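Long-range contacts in Xaa-Pro Dipeptidase (Alteromonas macleodii, PDB 2QS8), which probably cleaves dipeptides, or removes C-terminal residues from peptides, as a metal-dependent carboxypeptidase of the amidohydrolase superfamily, and binds methionine in its active site: residues 109-114 / 364-369; 118-123 / 135-140; 7-12 / 50-55. All blocks are in the same frame, centred on the assembly; numbering follows the deposited sequence.

How the contacts relate
The chain opens with strand 9-16, and contact 3 closes the first loop when 50-55 comes back to pair with 7-12. This pairing ties together strands of the small beta domain. The chain then enters the TIM barrel, which holds contacts 1 and 2. Contact 1 starts on strand 107-112 and closes a long loop, where the end of helix 360-365 reaches that strand. Contact 2 is nested inside it and closes a short loop, between helix 119-128 and strand 136-139. Contacts 1 and 2 touch, because strands 107-112 and 136-139 are neighbours. Contact 3 lies in series with both, yet its strands belong to the same extended sheet.

Contact 1: residues 109-114 / 364-369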
# COMPACT_ATOMS: atom_id res chain seq x y z
N THR A 109 -28.43 2.15 -28.81
CA THR A 109 -27.55 1.60 -27.80
C THR A 109 -26.23 2.36 -27.84
O THR A 109 -25.72 2.64 -28.92
CB THR A 109 -27.25 0.08 -28.02
OG1 THR A 109 -28.46 -0.67 -27.95
CG2 THR A 109 -26.30 -0.44 -26.95
N VAL A 110 -25.70 2.71 -26.67
CA VAL A 110 -24.43 3.42 -26.60
C VAL A 110 -23.60 2.89 -25.43
O VAL A 110 -24.14 2.33 -24.48
CB VAL A 110 -24.60 4.96 -26.41
CG1 VAL A 110 -25.35 5.56 -27.59
CG2 VAL A 110 -25.34 5.26 -25.11
N ARG A 111 -22.29 3.08 -25.53
CA ARG A 111 -21.39 2.69 -24.47
C ARG A 111 -20.76 4.00 -23.95
O ARG A 111 -19.96 4.62 -24.65
CB ARG A 111 -20.28 1.76 -25.01
CG ARG A 111 -19.39 1.15 -23.93
CD ARG A 111 -18.26 0.27 -24.50
NE ARG A 111 -17.32 1.04 -25.31
CZ ARG A 111 -16.12 0.61 -25.68
NH1 ARG A 111 -15.70 -0.59 -25.31
NH2 ARG A 111 -15.32 1.41 -26.38
N GLN A 112 -21.16 4.44 -22.75
CA GLN A 112 -20.57 5.65 -22.17
C GLN A 112 -19.27 5.23 -21.49
O GLN A 112 -19.28 4.45 -20.54
CB GLN A 112 -21.49 6.29 -21.13
CG GLN A 112 -20.84 7.51 -20.47
CD GLN A 112 -21.68 8.76 -20.61
OE1 GLN A 112 -22.41 8.93 -21.59
NE2 GLN A 112 -21.57 9.66 -19.65
N VAL A 113 -18.16 5.75 -21.97
CA VAL A 113 -16.89 5.40 -21.40
C VAL A 113 -16.23 6.54 -20.64
O VAL A 113 -15.09 6.91 -20.94
CB VAL A 113 -15.92 4.87 -22.49
CG1 VAL A 113 -16.38 3.49 -22.96
CG2 VAL A 113 -15.91 5.83 -23.66
N GLY A 114 -16.94 7.07 -19.65
CA GLY A 114 -16.40 8.14 -18.83
C GLY A 114 -17.26 9.35 -18.48
O GLY A 114 -17.81 10.00 -19.35
N LYS A 364 -20.99 -7.11 -30.74
CA LYS A 364 -20.03 -8.11 -30.28
C LYS A 364 -19.13 -7.54 -29.18
O LYS A 364 -18.85 -8.20 -28.19
CB LYS A 364 -19.16 -8.59 -31.45
CG LYS A 364 -19.92 -9.30 -32.56
CD LYS A 364 -19.02 -9.60 -33.74
CE LYS A 364 -19.83 -10.04 -34.94
NZ LYS A 364 -18.98 -10.10 -36.17
N LEU A 365 -18.67 -6.30 -29.38
CA LEU A 365 -17.82 -5.63 -28.39
C LEU A 365 -18.55 -5.46 -27.06
O LEU A 365 -17.93 -5.52 -26.00
CB LEU A 365 -17.36 -4.27 -28.91
CG LEU A 365 -16.39 -3.46 -28.02
CD1 LEU A 365 -15.20 -4.31 -27.58
CD2 LEU A 365 -15.91 -2.24 -28.80
N LEU A 366 -19.87 -5.25 -27.12
CA LEU A 366 -20.67 -5.10 -25.91
C LEU A 366 -21.21 -6.44 -25.42
O LEU A 366 -21.97 -6.49 -24.46
CB LEU A 366 -21.83 -4.14 -26.14
CG LEU A 366 -21.58 -2.63 -26.00
CD1 LEU A 366 -22.86 -1.87 -26.27
CD2 LEU A 366 -21.09 -2.32 -24.59
N ARG A 367 -20.84 -7.52 -26.12
CA ARG A 367 -21.26 -8.88 -25.75
C ARG A 367 -22.77 -9.05 -25.73
O ARG A 367 -23.32 -9.65 -24.81
CB ARG A 367 -20.67 -9.25 -24.38
CG ARG A 367 -19.16 -9.04 -24.31
CD ARG A 367 -18.60 -9.28 -22.93
NE ARG A 367 -17.16 -8.99 -22.89
CZ ARG A 367 -16.37 -9.24 -21.85
NH1 ARG A 367 -16.86 -9.80 -20.74
NH2 ARG A 367 -15.08 -8.92 -21.92
N ILE A 368 -23.44 -8.52 -26.75
CA ILE A 368 -24.89 -8.63 -26.85
C ILE A 368 -25.34 -8.98 -28.27
O ILE A 368 -26.51 -8.81 -28.62
CB ILE A 368 -25.59 -7.33 -26.41
CG1 ILE A 368 -24.98 -6.13 -27.14
CG2 ILE A 368 -25.47 -7.16 -24.92
CD1 ILE A 368 -25.72 -4.84 -26.87
N GLU A 369 -24.41 -9.50 -29.07
CA GLU A 369 -24.71 -9.86 -30.45
C GLU A 369 -25.78 -10.93 -30.61
O GLU A 369 -26.33 -11.10 -31.69
CB GLU A 369 -23.44 -10.34 -31.18
CG GLU A 369 -22.90 -11.66 -30.67
CD GLU A 369 -21.87 -11.50 -29.58
OE1 GLU A 369 -22.03 -10.60 -28.72
OE2 GLU A 369 -20.89 -12.27 -29.58
O HOH W 1 -17.19 -3.14 -24.56
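T109 begins the contact on strand 107-112. Its CG2 is anti to the backbone N, and this methyl lies 3.8 Å from CD1 of L366. The two side chains pass alongside one another, pointing opposite ways. T109 CG2 is more loosely met by I368 CD1, at 4.4 Å. V110 points away from 364-369. R111 turns back toward 364-369 and makes the main contact. Its CG is anti to the backbone N (chi1 -172°), and the chain runs straight until it bends at chi3 (64°). The aliphatic part crosses L366 obliquely, with R111 CD 3.8 Å from L366 CD2. The R111 and L365 side chains cross at about a right angle, and CD2 of L365 sits over one face of the guanidinium, 3.9 Å from R111 NH1. A water joins the same two residues: it accepts from R111 NH1 at 3.0 Å and donates to L365 O at 2.9 Å. This carbonyl belongs to the last turn of helix 360-365, just before the chain turns at R367. There a positive phi and the bond from R367 N to K364 O, 3.0 Å, belong to a Schellman motif. The buried guanidinium is well satisfied: NE bonds to M68 O, NH1 to S252 OG, and NH2 forms a salt bridge with E254, while W231 adds a cation-pi contact. Further along, G114 O bonds to H71, a magnesium ligand, so the strand leads toward the metal site. Within the TIM barrel, strand 107-112 runs between strands 60-67 and 136-139, and the end of helix 360-365 packs against it, with L366 also touching F138 and W231 and L365 reaching Y273 of strand 273-275.

Contact 2: residues 118-123 / 135-140; sequences LVAISL and PRIFAA
This is the helix-to-second-strand packing of a beta-alpha-beta unit, the repeating element of a TIM barrel. Helix 119-128 follows strand 107-112 and leads to strand 136-139, which lies parallel to the first. Segments 119-123 and 136-139 run roughly antiparallel, at 145° between their directions. Their axes come within 7.9 Å, a close approach consistent with the small side chains of A120 and A139. Both alanines point at the opposite segment. A120 CB and A139 CB meet tip to tip at 3.6 Å, the shortest approach between the segments. On one side of this pair stands I121. It leaves the backbone pointing away from the strand, but I121 CG1 is anti to the carbonyl carbon (chi1 -72°) and folds back to 4.1 Å from A139 CB. On another side, I137 points toward the helix and spreads two branches. I137 CG2, anti to its own backbone N, lies 4.3 Å from A120 CB. The other branch extends fully (chi2 179°) and carries CD1 to L123. L123 and I137 cross obliquely, and CD1 of I137 is equally near CG and CD2 of L123, at 3.9 Å. F138 faces the other way, onto L366 and beside T109 of the neighbouring strand, so the strand has the helix on one face and L366 on the other. The interface is buried and made of hydrocarbon groups. I137 also touches R124 and I127 further along the helix, and L123 reaches A99 of helix 88-104. At the start of the helix D115 accepts from the backbone N of V119 and A120. L118 is the N-cap residue, and its carbonyl O takes two bonds from S122: one from the backbone N at 3.0 Å, the other from OG at 2.7 Å, in the carbonyl plane.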
# COMPACT_ATOMS: atom_id res chain seq x y z
N LEU A 118 -21.14 8.84 -11.59
CA LEU A 118 -22.45 8.23 -11.52
C LEU A 118 -23.47 8.78 -12.52
O LEU A 118 -24.66 8.47 -12.43
CB LEU A 118 -22.99 8.39 -10.09
CG LEU A 118 -22.68 7.31 -9.04
CD1 LEU A 118 -23.36 6.02 -9.46
CD2 LEU A 118 -21.19 7.08 -8.90
N VAL A 119 -23.01 9.58 -13.47
CA VAL A 119 -23.93 10.16 -14.45
C VAL A 119 -24.56 9.10 -15.36
O VAL A 119 -25.77 8.85 -15.29
CB VAL A 119 -23.23 11.25 -15.28
CG1 VAL A 119 -24.24 11.92 -16.23
CG2 VAL A 119 -22.62 12.30 -14.35
N ALA A 120 -23.77 8.46 -16.21
CA ALA A 120 -24.31 7.44 -17.09
C ALA A 120 -24.97 6.28 -16.31
O ALA A 120 -26.00 5.74 -16.72
CB ALA A 120 -23.21 6.89 -18.01
N ILE A 121 -24.38 5.89 -15.18
CA ILE A 121 -24.95 4.81 -14.40
C ILE A 121 -26.37 5.18 -13.94
O ILE A 121 -27.31 4.38 -14.07
CB ILE A 121 -24.08 4.50 -13.17
CG1 ILE A 121 -22.79 3.81 -13.63
CG2 ILE A 121 -24.85 3.67 -12.16
CD1 ILE A 121 -21.70 3.79 -12.59
N SER A 122 -26.54 6.39 -13.41
CA SER A 122 -27.85 6.83 -12.96
C SER A 122 -28.83 6.99 -14.14
O SER A 122 -30.00 6.64 -14.04
CB SER A 122 -27.74 8.15 -12.20
OG SER A 122 -26.95 8.01 -11.04
N LEU A 123 -28.34 7.52 -15.25
CA LEU A 123 -29.19 7.73 -16.40
C LEU A 123 -29.66 6.37 -16.95
O LEU A 123 -30.85 6.20 -17.28
CB LEU A 123 -28.42 8.50 -17.47
CG LEU A 123 -29.24 9.01 -18.66
CD1 LEU A 123 -30.41 9.84 -18.12
CD2 LEU A 123 -28.36 9.83 -19.59
N PRO A 135 -31.41 5.79 -25.01
CA PRO A 135 -30.87 4.56 -25.59
C PRO A 135 -30.53 3.56 -24.50
O PRO A 135 -30.64 3.86 -23.31
CB PRO A 135 -29.64 5.06 -26.31
CG PRO A 135 -29.11 6.09 -25.33
CD PRO A 135 -30.37 6.83 -24.90
N ARG A 136 -30.14 2.35 -24.90
CA ARG A 136 -29.72 1.34 -23.93
C ARG A 136 -28.31 1.80 -23.58
O ARG A 136 -27.47 1.95 -24.47
CB ARG A 136 -29.68 -0.05 -24.56
CG ARG A 136 -31.03 -0.62 -24.95
CD ARG A 136 -30.88 -1.91 -25.75
NE ARG A 136 -32.15 -2.29 -26.37
CZ ARG A 136 -33.17 -2.83 -25.72
NH1 ARG A 136 -33.09 -3.08 -24.42
NH2 ARG A 136 -34.29 -3.11 -26.37
N ILE A 137 -28.05 2.04 -22.30
CA ILE A 137 -26.74 2.51 -21.89
C ILE A 137 -25.90 1.49 -21.14
O ILE A 137 -26.37 0.84 -20.22
CB ILE A 137 -26.85 3.77 -21.00
CG1 ILE A 137 -27.57 4.89 -21.75
CG2 ILE A 137 -25.45 4.22 -20.56
CD1 ILE A 137 -27.75 6.17 -20.93
N PHE A 138 -24.64 1.37 -21.56
CA PHE A 138 -23.69 0.49 -20.91
C PHE A 138 -22.58 1.45 -20.48
O PHE A 138 -21.86 2.03 -21.31
CB PHE A 138 -23.21 -0.58 -21.88
CG PHE A 138 -24.29 -1.55 -22.26
CD1 PHE A 138 -25.06 -1.35 -23.39
CD2 PHE A 138 -24.57 -2.65 -21.46
CE1 PHE A 138 -26.09 -2.23 -23.73
CE2 PHE A 138 -25.59 -3.55 -21.79
CZ PHE A 138 -26.35 -3.33 -22.93
N ALA A 139 -22.46 1.62 -19.17
CA ALA A 139 -21.52 2.57 -18.61
C ALA A 139 -20.28 2.01 -17.93
O ALA A 139 -20.28 0.90 -17.40
CB ALA A 139 -22.26 3.48 -17.65
N ALA A 140 -19.23 2.82 -17.94
CA ALA A 140 -17.97 2.45 -17.32
C ALA A 140 -17.76 3.27 -16.04
O ALA A 140 -16.81 3.02 -15.28
CB ALA A 140 -16.84 2.70 -18.29

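Contact 3: residues 7-12 / 50-55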
# COMPACT_ATOMS: atom_id res chain seq x y z
N SER A 7 -51.32 -9.76 -30.05
CA SER A 7 -51.23 -8.56 -30.94
C SER A 7 -49.80 -8.34 -31.41
O SER A 7 -48.84 -8.51 -30.64
CB SER A 7 -51.73 -7.32 -30.20
OG SER A 7 -53.12 -7.40 -29.96
N LYS A 8 -49.63 -7.97 -32.67
CA LYS A 8 -48.31 -7.75 -33.24
C LYS A 8 -48.25 -6.51 -34.13
O LYS A 8 -49.28 -5.95 -34.51
CB LYS A 8 -47.89 -8.97 -34.05
CG LYS A 8 -48.07 -10.30 -33.33
CD LYS A 8 -47.55 -11.47 -34.15
CE LYS A 8 -47.64 -12.76 -33.35
NZ LYS A 8 -47.03 -13.90 -34.08
N THR A 9 -47.04 -6.06 -34.44
CA THR A 9 -46.87 -4.92 -35.31
C THR A 9 -46.24 -5.36 -36.61
O THR A 9 -45.28 -6.15 -36.61
CB THR A 9 -45.97 -3.85 -34.67
OG1 THR A 9 -46.59 -3.35 -33.48
CG2 THR A 9 -45.75 -2.71 -35.64
N LEU A 10 -46.77 -4.87 -37.71
CA LEU A 10 -46.22 -5.20 -39.02
C LEU A 10 -45.54 -3.99 -39.63
O LEU A 10 -46.10 -2.90 -39.63
CB LEU A 10 -47.33 -5.67 -39.97
CG LEU A 10 -46.84 -5.82 -41.42
CD1 LEU A 10 -45.96 -7.07 -41.54
CD2 LEU A 10 -48.04 -5.92 -42.36
N ILE A 11 -44.35 -4.19 -40.16
CA ILE A 11 -43.61 -3.11 -40.79
C ILE A 11 -43.28 -3.48 -42.23
O ILE A 11 -42.74 -4.56 -42.50
CB ILE A 11 -42.28 -2.81 -40.06
CG1 ILE A 11 -42.55 -2.30 -38.64
CG2 ILE A 11 -41.47 -1.78 -40.83
CD1 ILE A 11 -41.29 -2.02 -37.86
N HIS A 12 -43.63 -2.58 -43.16
CA HIS A 12 -43.34 -2.77 -44.57
C HIS A 12 -42.10 -1.94 -44.85
O HIS A 12 -42.16 -0.70 -44.85
CB HIS A 12 -44.50 -2.28 -45.43
CG HIS A 12 -45.62 -3.27 -45.59
ND1 HIS A 12 -46.83 -2.94 -46.16
CD2 HIS A 12 -45.69 -4.59 -45.28
CE1 HIS A 12 -47.60 -4.01 -46.19
NE2 HIS A 12 -46.93 -5.02 -45.66
N PHE A 50 -53.29 -7.07 -38.58
CA PHE A 50 -52.35 -6.74 -37.51
C PHE A 50 -52.86 -5.59 -36.66
O PHE A 50 -53.44 -4.63 -37.17
CB PHE A 50 -50.98 -6.37 -38.07
CG PHE A 50 -50.22 -7.53 -38.64
CD1 PHE A 50 -50.50 -8.02 -39.91
CD2 PHE A 50 -49.21 -8.13 -37.90
CE1 PHE A 50 -49.80 -9.09 -40.43
CE2 PHE A 50 -48.50 -9.21 -38.42
CZ PHE A 50 -48.80 -9.69 -39.69
N GLU A 51 -52.64 -5.70 -35.35
CA GLU A 51 -53.05 -4.66 -34.41
C GLU A 51 -52.49 -3.31 -34.85
O GLU A 51 -53.19 -2.30 -34.83
CB GLU A 51 -52.56 -5.00 -33.00
CG GLU A 51 -53.04 -4.03 -31.92
CD GLU A 51 -54.51 -4.20 -31.58
OE1 GLU A 51 -54.89 -5.30 -31.08
OE2 GLU A 51 -55.29 -3.25 -31.80
N ASP A 52 -51.22 -3.29 -35.23
CA ASP A 52 -50.57 -2.06 -35.66
C ASP A 52 -49.78 -2.25 -36.94
O ASP A 52 -49.21 -3.32 -37.17
CB ASP A 52 -49.63 -1.54 -34.58
CG ASP A 52 -50.36 -1.05 -33.35
OD1 ASP A 52 -50.78 -1.89 -32.53
OD2 ASP A 52 -50.52 0.18 -33.22
N TYR A 53 -49.73 -1.20 -37.75
CA TYR A 53 -49.03 -1.22 -39.02
C TYR A 53 -48.16 0.02 -39.18
O TYR A 53 -48.61 1.14 -38.92
CB TYR A 53 -50.04 -1.33 -40.17
CG TYR A 53 -49.45 -1.15 -41.56
CD1 TYR A 53 -48.45 -2.00 -42.03
CD2 TYR A 53 -49.93 -0.15 -42.41
CE1 TYR A 53 -47.93 -1.86 -43.31
CE2 TYR A 53 -49.42 -0.00 -43.69
CZ TYR A 53 -48.42 -0.85 -44.13
OH TYR A 53 -47.93 -0.70 -45.40
N ILE A 54 -46.92 -0.18 -39.61
CA ILE A 54 -45.99 0.91 -39.84
C ILE A 54 -45.54 0.83 -41.29
O ILE A 54 -44.76 -0.05 -41.67
CB ILE A 54 -44.76 0.82 -38.90
CG1 ILE A 54 -45.21 0.99 -37.44
CG2 ILE A 54 -43.75 1.90 -39.26
CD1 ILE A 54 -44.10 0.77 -36.42
N ASP A 55 -46.04 1.75 -42.10
CA ASP A 55 -45.74 1.79 -43.52
C ASP A 55 -44.46 2.55 -43.84
O ASP A 55 -44.45 3.77 -43.85
CB ASP A 55 -46.93 2.41 -44.27
CG ASP A 55 -46.67 2.57 -45.75
OD1 ASP A 55 -45.69 1.99 -46.26
OD2 ASP A 55 -47.46 3.28 -46.40
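Strands 9-12 and 52-55 run parallel, 15° apart, and L10 joins them with both of its backbone polar groups. L10 N donates to D52 O at 2.9 Å, and L10 O accepts from I54 N nearly along the C=O axis. H12 N continues the ladder to I54 O, while the bond from D52 N to K8 O is weak. Beyond it, E51 OE1 accepts from S7 OG with its anti lone pair. L10, H12, F50 and Y53 form a cluster on one face. L10 CB sits over the face of the F50 ring, 3.8 Å from its centroid and 14° off the normal, a CH-pi contact. L10 and Y53 lie side by side, both with CG anti to the backbone N, and L10 CD2 is 4.0 Å from Y53 CD1. The Y53 ring then turns its edge to the H12 ring in an offset edge-to-face pair, planes at 78°. Its CE1 stands over the rim of the imidazole. Y53 OH and H12 ND1 share a short hydrogen bond of 2.6 Å. H12 NE2 bonds to I45 O, so both ring nitrogens are engaged, and F44 stacks on the ring. An alanine here removes the imidazole, and with it the partner of Y53 OH, the ring beside the Y53 edge and the donor to I45 O, and would probably leave Y53 and the loop at I45 less firmly placed. On the other face I11 and I54 lie alongside each other, I11 CG1 3.8 Å from I54 CB. T9 CG2 packs on I54 CD1. Strand 9-16 also pairs with 28-33, and together with strand 400-405 from the C-terminal end these strands belong to the small beta domain that accompanies the TIM barrel in many amidohydrolases.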